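Local coordinates for nitrogenase molybdenum-iron protein alpha chain (Clostridium pasteurianum, PDB 4WES) that forms, with the beta chain, the molybdenum-iron component of nitrogenase, which reduces dinitrogen to ammonia at an iron-sulfur-molybdenum cluster, at residues Leu334-Ala339 and Leu355-Asp361; His24-Glu30 and Asp436-Asp442; Glu8-Tyr13 and Asn445-Val451. Numbering follows the deposited sequence.

How the contacts relate
Contacts 1 and 2 lie on one mixed sheet, in which strand 361-367 runs between strands 338-343 and 439-441. Contact 1 pairs strands 338-343 and 361-367 at their starts; contact 2 adds strand 25-27, from the N-terminal region, antiparallel to 439-441 at the margin. Their centres are about 19 Å apart and their nearest atoms about 5 Å, without touching. Contact 3 follows directly on contact 2, because strand 439-441 leads into helix 446-456; Ile9 packs on both strands, its CG2 3.7 Å from Ile25 CD1 and its CD1 3.9 Å from Ile441 CD1. None forms a cluster site, although the Asp442 side chain comes within about 12 Å of the iron-sulfur-molybdenum cluster.

Contact 1: residues Leu334-Ala339 and Leu355-Asp361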
loop_
_atom_site.group_PDB
_atom_site.type_symbol
_atom_site.label_atom_id
_atom_site.label_comp_id
_atom_site.label_asym_id
_atom_site.label_seq_id
_atom_site.Cartn_x
_atom_site.Cartn_y
_atom_site.Cartn_z
ATOM N N LEU A 334 -20.183 20.791 -21.093
ATOM C CA LEU A 334 -20.876 19.637 -21.652
ATOM C C LEU A 334 -21.803 19.958 -22.801
ATOM O O LEU A 334 -22.213 19.041 -23.517
ATOM C CB LEU A 334 -21.657 18.892 -20.566
ATOM C CG LEU A 334 -20.818 18.370 -19.418
ATOM C CD1 LEU A 334 -21.762 17.916 -18.305
ATOM C CD2 LEU A 334 -19.891 17.262 -19.874
ATOM N N GLN A 335 -22.136 21.224 -23.017
ATOM C CA GLN A 335 -23.151 21.493 -23.999
ATOM C C GLN A 335 -22.707 21.035 -25.388
ATOM O O GLN A 335 -21.536 21.147 -25.770
ATOM C CB GLN A 335 -23.629 22.938 -24.003
ATOM C CG GLN A 335 -22.593 23.904 -24.412
ATOM C CD GLN A 335 -23.081 25.347 -24.230
ATOM O OE1 GLN A 335 -24.289 25.621 -24.223
ATOM N NE2 GLN A 335 -22.150 26.259 -24.070
ATOM N N GLY A 336 -23.676 20.542 -26.142
ATOM C CA GLY A 336 -23.410 20.048 -27.493
ATOM C C GLY A 336 -23.010 18.621 -27.585
ATOM O O GLY A 336 -22.812 18.115 -28.699
ATOM N N LYS A 337 -22.870 17.946 -26.461
ATOM C CA LYS A 337 -22.542 16.533 -26.472
ATOM C C LYS A 337 -23.806 15.694 -26.514
ATOM O O LYS A 337 -24.912 16.184 -26.259
ATOM C CB LYS A 337 -21.704 16.217 -25.247
ATOM C CG LYS A 337 -20.390 16.955 -25.291
ATOM C CD LYS A 337 -19.525 16.704 -24.116
ATOM C CE LYS A 337 -18.326 17.589 -24.092
ATOM N NZ LYS A 337 -17.409 17.243 -25.203
ATOM N N THR A 338 -23.652 14.430 -26.873
ATOM C CA THR A 338 -24.772 13.502 -26.992
ATOM C C THR A 338 -24.629 12.344 -26.005
ATOM O O THR A 338 -23.532 11.940 -25.612
ATOM C CB THR A 338 -24.870 12.928 -28.430
ATOM O OG1 THR A 338 -23.654 12.249 -28.724
ATOM C CG2 THR A 338 -25.143 14.032 -29.428
ATOM N N ALA A 339 -25.791 11.791 -25.647
ATOM C CA ALA A 339 -25.870 10.737 -24.640
ATOM C C ALA A 339 -26.858 9.663 -25.035
ATOM O O ALA A 339 -27.854 9.918 -25.734
ATOM C CB ALA A 339 -26.254 11.323 -23.289
ATOM N N LEU A 355 -29.558 16.200 -17.801
ATOM C CA LEU A 355 -28.727 16.225 -19.010
ATOM C C LEU A 355 -29.134 17.357 -19.946
ATOM O O LEU A 355 -28.272 18.061 -20.495
ATOM C CB LEU A 355 -28.794 14.886 -19.723
ATOM C CG LEU A 355 -28.139 13.733 -18.953
ATOM C CD1 LEU A 355 -28.331 12.429 -19.695
ATOM C CD2 LEU A 355 -26.665 13.972 -18.705
ATOM N N LYS A 356 -30.442 17.553 -20.111
ATOM C CA LYS A 356 -30.896 18.602 -21.012
ATOM C C LYS A 356 -30.460 19.982 -20.509
ATOM O O LYS A 356 -30.026 20.819 -21.303
ATOM C CB LYS A 356 -32.411 18.564 -21.156
ATOM C CG LYS A 356 -32.927 19.535 -22.208
ATOM C CD LYS A 356 -34.404 19.353 -22.490
ATOM C CE LYS A 356 -34.894 20.380 -23.509
ATOM N NZ LYS A 356 -36.379 20.340 -23.563
ATOM N N SER A 357 -30.542 20.218 -19.204
ATOM C CA SER A 357 -30.068 21.469 -18.648
ATOM C C SER A 357 -28.580 21.701 -18.854
ATOM O O SER A 357 -28.152 22.856 -19.020
ATOM C CB SER A 357 -30.380 21.563 -17.152
ATOM O OG SER A 357 -31.769 21.640 -16.924
ATOM N N PHE A 358 -27.794 20.629 -18.915
ATOM C CA PHE A 358 -26.364 20.720 -19.181
ATOM C C PHE A 358 -26.053 20.900 -20.686
ATOM O O PHE A 358 -24.886 21.038 -21.058
ATOM C CB PHE A 358 -25.636 19.445 -18.720
ATOM C CG PHE A 358 -25.620 19.175 -17.220
ATOM C CD1 PHE A 358 -26.152 20.053 -16.271
ATOM C CD2 PHE A 358 -25.036 18.017 -16.780
ATOM C CE1 PHE A 358 -26.069 19.725 -14.929
ATOM C CE2 PHE A 358 -24.963 17.692 -15.455
ATOM C CZ PHE A 358 -25.486 18.549 -14.518
ATOM N N GLY A 359 -27.088 20.906 -21.519
ATOM C CA GLY A 359 -26.905 21.034 -22.959
ATOM C C GLY A 359 -26.571 19.739 -23.660
ATOM O O GLY A 359 -26.087 19.769 -24.796
ATOM N N VAL A 360 -26.808 18.605 -22.984
ATOM C CA VAL A 360 -26.538 17.280 -23.534
ATOM C C VAL A 360 -27.813 16.760 -24.200
ATOM O O VAL A 360 -28.901 16.894 -23.674
ATOM C CB VAL A 360 -26.064 16.337 -22.440
ATOM C CG1 VAL A 360 -25.939 14.903 -22.942
ATOM C CG2 VAL A 360 -24.740 16.815 -21.854
ATOM N N ASP A 361 -27.649 16.187 -25.394
ATOM C CA ASP A 361 -28.738 15.702 -26.210
ATOM C C ASP A 361 -28.878 14.196 -26.056
ATOM O O ASP A 361 -28.000 13.440 -26.510
ATOM C CB ASP A 361 -28.426 16.080 -27.673
ATOM C CG ASP A 361 -29.463 15.621 -28.651
ATOM O OD1 ASP A 361 -30.497 15.046 -28.266
ATOM O OD2 ASP A 361 -29.231 15.875 -29.870
#
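Leu334 lays its CD1 against the ring of Phe358, 3.6 Å from CD2, while its CB meets Val360 CG2 at 3.9 Å. The motif is a parallel beta-alpha-beta unit: strand 338-343 leads through helices 347-350 and 352-357 into strand 361-367, and this contact joins the entrances of the two strands. Helix 352-357 ends in a Schellman motif at Gly359, whose positive phi suits glycine; a CB here would also collide with Gln335 CB. The pairing begins in the approach loops. Gly336, in a type II turn from Leu334 to Lys337 that again calls for positive phi, donates from N to Gly359 O at 2.9 Å. Next, Asp361 N bonds to Lys337 O at 2.9 Å, and Thr338 and Asp361 form a parallel bridge with their CA atoms 4.6 Å apart. Both of these side chains lie on the same face of the sheet, where Asp361 OD1 accepts a hydrogen bond from His435 NE2. Small, apolar Ala339 is directed toward the crossover, its CB 3.6 Å from Val360 CG1 and 4.3 Å from Leu355 CD1, and Met460 of strand 460-462 packs against both Ala339 and Val360. Ala339 N donates to Asp361 O at 2.9 Å.

Contact 2: residues His24-Glu30 and Asp436-Asp442; sequences HIVIKTE and DGTILID
Strands 25-27 and 439-441 run antiparallel, axes 4.7 Å apart at closest and N-to-C directions at 168°; His24 (phi/psi -85/-1) and Glu30 (-60/-38) leave the extended conformation. The non-hydrogen-bonded pairs are Ile25-Ile441 (CA-CA 4.6 Å) and Ile27-Ile439 (CA-CA 4.4 Å); between them Val26-Leu440 (CA-CA 5.3 Å) is hydrogen-bonded, Val26 N to Leu440 O at 3.0 Å and Leu440 N to Val26 O at 2.8 Å. Pairing continues with Asp442 N to His24 O 2.8 Å and Lys28 N to Thr438 O 2.9 Å. The register then slips by one residue, Lys28 O accepting from Gly437 N at 2.6 Å, with Gly437 at 88/6, suited to glycine. This adds strand 25-27 as an antiparallel edge to an otherwise parallel sheet, strand 361-367 flanking 439-441 on its other side. Beta-branched isoleucines fill one face: Ile25 CG2 to Ile439 CD1 3.7 Å, Ile27 CG1 to Ile439 CG1 3.9 Å. Ile25, Ile27 and Ile441 take chi1 m, Ile439 t, and helix 5-10 packs over this face. On the reverse, Val26 CG2 lies 4.0 Å from Leu440 CB, beneath Met431. His24 (chi1 m) donates through ND1 to Asp442 OD2 at 2.8 Å; Asp442 OD1 bonds Tyr375 OH. Lys28, fully extended, carries NZ to the carbonyls of Met431 and Met434.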
loop_
_atom_site.group_PDB
_atom_site.type_symbol
_atom_site.label_atom_id
_atom_site.label_comp_id
_atom_site.label_asym_id
_atom_site.label_seq_id
_atom_site.Cartn_x
_atom_site.Cartn_y
_atom_site.Cartn_z
ATOM N N HIS A 24 -39.846 -4.059 -29.797
ATOM C CA HIS A 24 -39.170 -3.477 -28.630
ATOM C C HIS A 24 -38.346 -2.230 -28.967
ATOM O O HIS A 24 -37.718 -1.658 -28.075
ATOM C CB HIS A 24 -38.277 -4.530 -27.990
ATOM C CG HIS A 24 -39.032 -5.679 -27.420
ATOM N ND1 HIS A 24 -39.290 -5.828 -26.064
ATOM C CD2 HIS A 24 -39.613 -6.737 -28.028
ATOM C CE1 HIS A 24 -40.002 -6.924 -25.874
ATOM N NE2 HIS A 24 -40.197 -7.502 -27.051
ATOM N N ILE A 25 -38.319 -1.856 -30.241
ATOM C CA ILE A 25 -37.488 -0.738 -30.698
ATOM C C ILE A 25 -38.418 0.192 -31.464
ATOM O O ILE A 25 -39.047 -0.236 -32.421
ATOM C CB ILE A 25 -36.348 -1.228 -31.612
ATOM C CG1 ILE A 25 -35.480 -2.222 -30.888
ATOM C CG2 ILE A 25 -35.515 -0.040 -32.084
ATOM C CD1 ILE A 25 -34.592 -3.021 -31.809
ATOM N N VAL A 26 -38.503 1.447 -31.046
ATOM C CA VAL A 26 -39.346 2.398 -31.730
ATOM C C VAL A 26 -38.650 3.729 -31.836
ATOM O O VAL A 26 -37.861 4.116 -30.968
ATOM C CB VAL A 26 -40.748 2.571 -31.084
ATOM C CG1 VAL A 26 -41.564 1.288 -31.158
ATOM C CG2 VAL A 26 -40.646 3.058 -29.647
ATOM N N ILE A 27 -38.935 4.433 -32.930
ATOM C CA ILE A 27 -38.395 5.769 -33.159
ATOM C C ILE A 27 -39.528 6.791 -33.005
ATOM O O ILE A 27 -40.564 6.675 -33.652
ATOM C CB ILE A 27 -37.698 5.870 -34.542
ATOM C CG1 ILE A 27 -36.478 4.906 -34.609
ATOM C CG2 ILE A 27 -37.269 7.303 -34.821
ATOM C CD1 ILE A 27 -35.845 4.742 -35.990
ATOM N N LYS A 28 -39.336 7.787 -32.140
ATOM C CA LYS A 28 -40.283 8.870 -31.964
ATOM C C LYS A 28 -40.035 9.880 -33.071
ATOM O O LYS A 28 -38.902 10.301 -33.254
ATOM C CB LYS A 28 -40.059 9.555 -30.603
ATOM C CG LYS A 28 -40.944 10.760 -30.363
ATOM C CD LYS A 28 -40.816 11.328 -28.970
ATOM C CE LYS A 28 -41.764 12.505 -28.801
ATOM N NZ LYS A 28 -41.842 13.060 -27.430
ATOM N N THR A 29 -41.094 10.288 -33.754
ATOM C CA THR A 29 -40.996 11.273 -34.809
ATOM C C THR A 29 -42.081 12.316 -34.706
ATOM O O THR A 29 -43.081 12.145 -33.987
ATOM C CB THR A 29 -41.116 10.625 -36.209
ATOM O OG1 THR A 29 -42.442 10.100 -36.386
ATOM C CG2 THR A 29 -40.067 9.508 -36.416
ATOM N N GLU A 30 -41.909 13.380 -35.476
ATOM C CA GLU A 30 -42.911 14.417 -35.528
ATOM C C GLU A 30 -44.231 13.825 -36.029
ATOM O O GLU A 30 -45.293 14.161 -35.515
ATOM C CB GLU A 30 -42.425 15.575 -36.412
ATOM C CG GLU A 30 -43.179 16.883 -36.241
ATOM C CD GLU A 30 -42.487 18.031 -36.952
ATOM O OE1 GLU A 30 -41.764 17.686 -37.934
ATOM O OE2 GLU A 30 -42.667 19.228 -36.497
ATOM N N ASP A 436 -38.051 14.664 -30.833
ATOM C CA ASP A 436 -38.338 13.971 -32.078
ATOM C C ASP A 436 -37.047 13.439 -32.700
ATOM O O ASP A 436 -35.994 14.070 -32.580
ATOM C CB ASP A 436 -39.056 14.898 -33.059
ATOM C CG ASP A 436 -40.499 15.176 -32.653
ATOM O OD1 ASP A 436 -41.036 14.450 -31.790
ATOM O OD2 ASP A 436 -41.110 16.133 -33.210
ATOM N N GLY A 437 -37.136 12.265 -33.323
ATOM C CA GLY A 437 -35.997 11.623 -33.971
ATOM C C GLY A 437 -35.132 10.715 -33.110
ATOM O O GLY A 437 -34.105 10.209 -33.540
ATOM N N THR A 438 -35.578 10.504 -31.874
ATOM C CA THR A 438 -34.888 9.663 -30.906
ATOM C C THR A 438 -35.418 8.226 -30.941
ATOM O O THR A 438 -36.498 7.958 -31.473
ATOM C CB THR A 438 -34.988 10.286 -29.491
ATOM O OG1 THR A 438 -36.351 10.377 -29.094
ATOM C CG2 THR A 438 -34.282 11.623 -29.463
ATOM N N ILE A 439 -34.648 7.320 -30.352
ATOM C CA ILE A 439 -34.984 5.924 -30.377
ATOM C C ILE A 439 -35.084 5.352 -28.974
ATOM O O ILE A 439 -34.303 5.698 -28.091
ATOM C CB ILE A 439 -33.978 5.133 -31.252
ATOM C CG1 ILE A 439 -34.415 3.691 -31.572
ATOM C CG2 ILE A 439 -32.575 5.192 -30.687
ATOM C CD1 ILE A 439 -33.623 3.087 -32.705
ATOM N N LEU A 440 -36.061 4.455 -28.809
ATOM C CA LEU A 440 -36.255 3.730 -27.579
ATOM C C LEU A 440 -35.973 2.261 -27.834
ATOM O O LEU A 440 -36.426 1.710 -28.831
ATOM C CB LEU A 440 -37.689 3.913 -27.087
ATOM C CG LEU A 440 -37.977 5.348 -26.631
ATOM C CD1 LEU A 440 -38.481 6.236 -27.743
ATOM C CD2 LEU A 440 -38.843 5.437 -25.387
ATOM N N ILE A 441 -35.236 1.640 -26.894
ATOM C CA ILE A 441 -34.887 0.223 -27.019
ATOM C C ILE A 441 -35.181 -0.486 -25.689
ATOM O O ILE A 441 -34.487 -0.295 -24.685
ATOM C CB ILE A 441 -33.402 0.005 -27.379
ATOM C CG1 ILE A 441 -33.004 0.790 -28.645
ATOM C CG2 ILE A 441 -33.161 -1.485 -27.544
ATOM C CD1 ILE A 441 -31.514 0.746 -28.934
ATOM N N ASP A 442 -36.197 -1.328 -25.691
ATOM C CA ASP A 442 -36.569 -2.121 -24.529
ATOM C C ASP A 442 -35.725 -3.389 -24.479
ATOM O O ASP A 442 -35.547 -4.079 -25.482
ATOM C CB ASP A 442 -38.058 -2.460 -24.578
ATOM C CG ASP A 442 -38.503 -3.324 -23.437
ATOM O OD1 ASP A 442 -38.523 -2.788 -22.305
ATOM O OD2 ASP A 442 -38.799 -4.512 -23.673
#

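Contact 3: residues Glu8-Tyr13 and Asn445-Val451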
loop_
_atom_site.group_PDB
_atom_site.type_symbol
_atom_site.label_atom_id
_atom_site.label_comp_id
_atom_site.label_asym_id
_atom_site.label_seq_id
_atom_site.Cartn_x
_atom_site.Cartn_y
_atom_site.Cartn_z
ATOM N N GLU A 8 -30.994 -0.995 -38.972
ATOM C CA GLU A 8 -29.592 -1.340 -38.764
ATOM C C GLU A 8 -29.408 -2.236 -37.546
ATOM O O GLU A 8 -28.621 -3.168 -37.577
ATOM C CB GLU A 8 -28.767 -0.060 -38.670
ATOM C CG GLU A 8 -28.739 0.656 -40.003
ATOM C CD GLU A 8 -28.175 2.057 -39.954
ATOM O OE1 GLU A 8 -28.123 2.643 -38.859
ATOM O OE2 GLU A 8 -27.815 2.576 -41.031
ATOM N N ILE A 9 -30.137 -1.924 -36.475
ATOM C CA ILE A 9 -30.101 -2.766 -35.281
ATOM C C ILE A 9 -30.681 -4.155 -35.583
ATOM O O ILE A 9 -30.142 -5.175 -35.139
ATOM C CB ILE A 9 -30.881 -2.116 -34.102
ATOM C CG1 ILE A 9 -30.145 -0.886 -33.602
ATOM C CG2 ILE A 9 -31.050 -3.105 -32.974
ATOM C CD1 ILE A 9 -30.993 -0.022 -32.713
ATOM N N LEU A 10 -31.783 -4.197 -36.316
ATOM C CA LEU A 10 -32.463 -5.461 -36.546
ATOM C C LEU A 10 -31.776 -6.422 -37.506
ATOM O O LEU A 10 -32.088 -7.618 -37.511
ATOM C CB LEU A 10 -33.889 -5.207 -37.020
ATOM C CG LEU A 10 -34.888 -4.577 -36.057
ATOM C CD1 LEU A 10 -36.201 -4.242 -36.731
ATOM C CD2 LEU A 10 -35.144 -5.467 -34.851
ATOM N N GLU A 11 -30.888 -5.907 -38.357
ATOM C CA GLU A 11 -30.445 -6.666 -39.525
ATOM C C GLU A 11 -29.884 -8.032 -39.180
ATOM O O GLU A 11 -30.153 -8.994 -39.885
ATOM C CB GLU A 11 -29.427 -5.845 -40.315
ATOM C CG GLU A 11 -28.869 -6.588 -41.516
ATOM C CD GLU A 11 -29.900 -6.801 -42.608
ATOM O OE1 GLU A 11 -29.690 -7.685 -43.476
ATOM O OE2 GLU A 11 -30.919 -6.075 -42.597
ATOM N N LYS A 12 -29.073 -8.122 -38.135
ATOM C CA LYS A 12 -28.308 -9.356 -37.891
ATOM C C LYS A 12 -29.116 -10.461 -37.187
ATOM O O LYS A 12 -28.706 -11.649 -37.177
ATOM C CB LYS A 12 -27.047 -9.031 -37.076
ATOM C CG LYS A 12 -25.991 -10.116 -37.064
ATOM C CD LYS A 12 -24.753 -9.631 -36.325
ATOM C CE LYS A 12 -23.606 -10.630 -36.346
ATOM N NZ LYS A 12 -22.473 -10.160 -35.482
ATOM N N TYR A 13 -30.258 -10.089 -36.616
ATOM C CA TYR A 13 -31.075 -11.077 -35.932
ATOM C C TYR A 13 -31.596 -12.141 -36.897
ATOM O O TYR A 13 -31.972 -11.823 -38.039
ATOM C CB TYR A 13 -32.275 -10.399 -35.320
ATOM C CG TYR A 13 -32.059 -9.523 -34.100
ATOM C CD1 TYR A 13 -31.485 -10.023 -32.933
ATOM C CD2 TYR A 13 -32.606 -8.257 -34.040
ATOM C CE1 TYR A 13 -31.361 -9.240 -31.799
ATOM C CE2 TYR A 13 -32.499 -7.471 -32.911
ATOM C CZ TYR A 13 -31.861 -7.971 -31.800
ATOM O OH TYR A 13 -31.852 -7.250 -30.635
ATOM N N ASN A 445 -29.870 -5.297 -25.761
ATOM C CA ASN A 445 -28.841 -6.316 -25.580
ATOM C C ASN A 445 -27.502 -5.844 -26.118
ATOM O O ASN A 445 -27.385 -4.761 -26.670
ATOM C CB ASN A 445 -29.307 -7.637 -26.171
ATOM C CG ASN A 445 -29.572 -7.538 -27.643
ATOM O OD1 ASN A 445 -28.716 -7.085 -28.420
ATOM N ND2 ASN A 445 -30.756 -7.976 -28.073
ATOM N N HIS A 446 -26.487 -6.682 -25.968
ATOM C CA HIS A 446 -25.138 -6.308 -26.377
ATOM C C HIS A 446 -25.072 -5.974 -27.858
ATOM O O HIS A 446 -24.474 -4.983 -28.240
ATOM C CB HIS A 446 -24.162 -7.442 -26.025
ATOM C CG HIS A 446 -22.779 -7.172 -26.470
ATOM N ND1 HIS A 446 -22.010 -6.158 -25.944
ATOM C CD2 HIS A 446 -22.047 -7.732 -27.460
ATOM C CE1 HIS A 446 -20.868 -6.111 -26.596
ATOM N NE2 HIS A 446 -20.853 -7.075 -27.485
ATOM N N HIS A 447 -25.684 -6.818 -28.693
ATOM C CA HIS A 447 -25.734 -6.543 -30.116
ATOM C C HIS A 447 -26.322 -5.173 -30.407
ATOM O O HIS A 447 -25.754 -4.380 -31.182
ATOM C CB HIS A 447 -26.574 -7.629 -30.837
ATOM C CG HIS A 447 -26.980 -7.227 -32.205
ATOM N ND1 HIS A 447 -26.116 -7.293 -33.284
ATOM C CD2 HIS A 447 -28.119 -6.646 -32.665
ATOM C CE1 HIS A 447 -26.711 -6.776 -34.338
ATOM N NE2 HIS A 447 -27.928 -6.386 -34.003
ATOM N N ASP A 448 -27.480 -4.882 -29.815
ATOM C CA ASP A 448 -28.150 -3.630 -30.079
ATOM C C ASP A 448 -27.236 -2.458 -29.678
ATOM O O ASP A 448 -27.112 -1.453 -30.388
ATOM C CB ASP A 448 -29.426 -3.519 -29.240
ATOM C CG ASP A 448 -30.451 -4.579 -29.479
ATOM O OD1 ASP A 448 -30.497 -5.157 -30.595
ATOM O OD2 ASP A 448 -31.200 -4.812 -28.493
ATOM N N MET A 449 -26.631 -2.592 -28.507
ATOM C CA MET A 449 -25.800 -1.515 -27.980
ATOM C C MET A 449 -24.606 -1.221 -28.915
ATOM O O MET A 449 -24.252 -0.051 -29.142
ATOM C CB MET A 449 -25.322 -1.863 -26.577
ATOM C CG MET A 449 -24.623 -0.697 -25.919
ATOM S SD MET A 449 -23.925 -1.071 -24.294
ATOM C CE MET A 449 -22.504 -2.044 -24.783
ATOM N N GLU A 450 -23.993 -2.285 -29.429
ATOM C CA GLU A 450 -22.857 -2.083 -30.307
ATOM C C GLU A 450 -23.234 -1.371 -31.597
ATOM O O GLU A 450 -22.494 -0.546 -32.073
ATOM C CB GLU A 450 -22.184 -3.392 -30.601
ATOM C CG GLU A 450 -21.330 -3.893 -29.412
ATOM C CD GLU A 450 -20.171 -4.733 -29.899
ATOM O OE1 GLU A 450 -18.989 -4.327 -29.642
ATOM O OE2 GLU A 450 -20.461 -5.773 -30.580
ATOM N N VAL A 451 -24.411 -1.674 -32.145
ATOM C CA VAL A 451 -24.876 -0.973 -33.342
ATOM C C VAL A 451 -25.089 0.515 -33.030
ATOM O O VAL A 451 -24.656 1.388 -33.782
ATOM C CB VAL A 451 -26.137 -1.605 -33.951
ATOM C CG1 VAL A 451 -26.614 -0.796 -35.122
ATOM C CG2 VAL A 451 -25.853 -3.031 -34.389
HETATM O O HOH W 1 -23.805 -8.772 -32.870
#
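Glu8, in the last turn of the short helix 5-10, touches Val451 through its aliphatic part, CB to CG1 at 4.2 Å. Ile9 packs CG1 on Val451 CG1 at 3.8 Å, and its carbonyl O accepts from His447 NE2 at 2.8 Å. A type I turn from Leu10 to Tyr13 follows. In it, Lys12 places CB 3.6 Å from His447 CE1, and a water joins NZ (3.2 Å) to His447 ND1 (2.8 Å); NZ also donates to Leu94 O of the beta chain, so the contact is part of the interface with that chain. Tyr13 then reaches the N-terminus of helix 446-456, which opens with a capping box: Asn445 OD1 accepts from Asp448 N at 2.9 Å, and Asp448 OD2 from Asn445 N at 3.1 Å. Tyr13 OH joins this group, receiving a bond from Asn445 ND2 at 2.9 Å and donating a very short one, 2.5 Å, to Asp448 OD1. Arg21 balances the carboxylate by a salt bridge to OD2. The Tyr13 ring presents its face to the edge of His447, centroids 5.2 Å apart and planes at 56°.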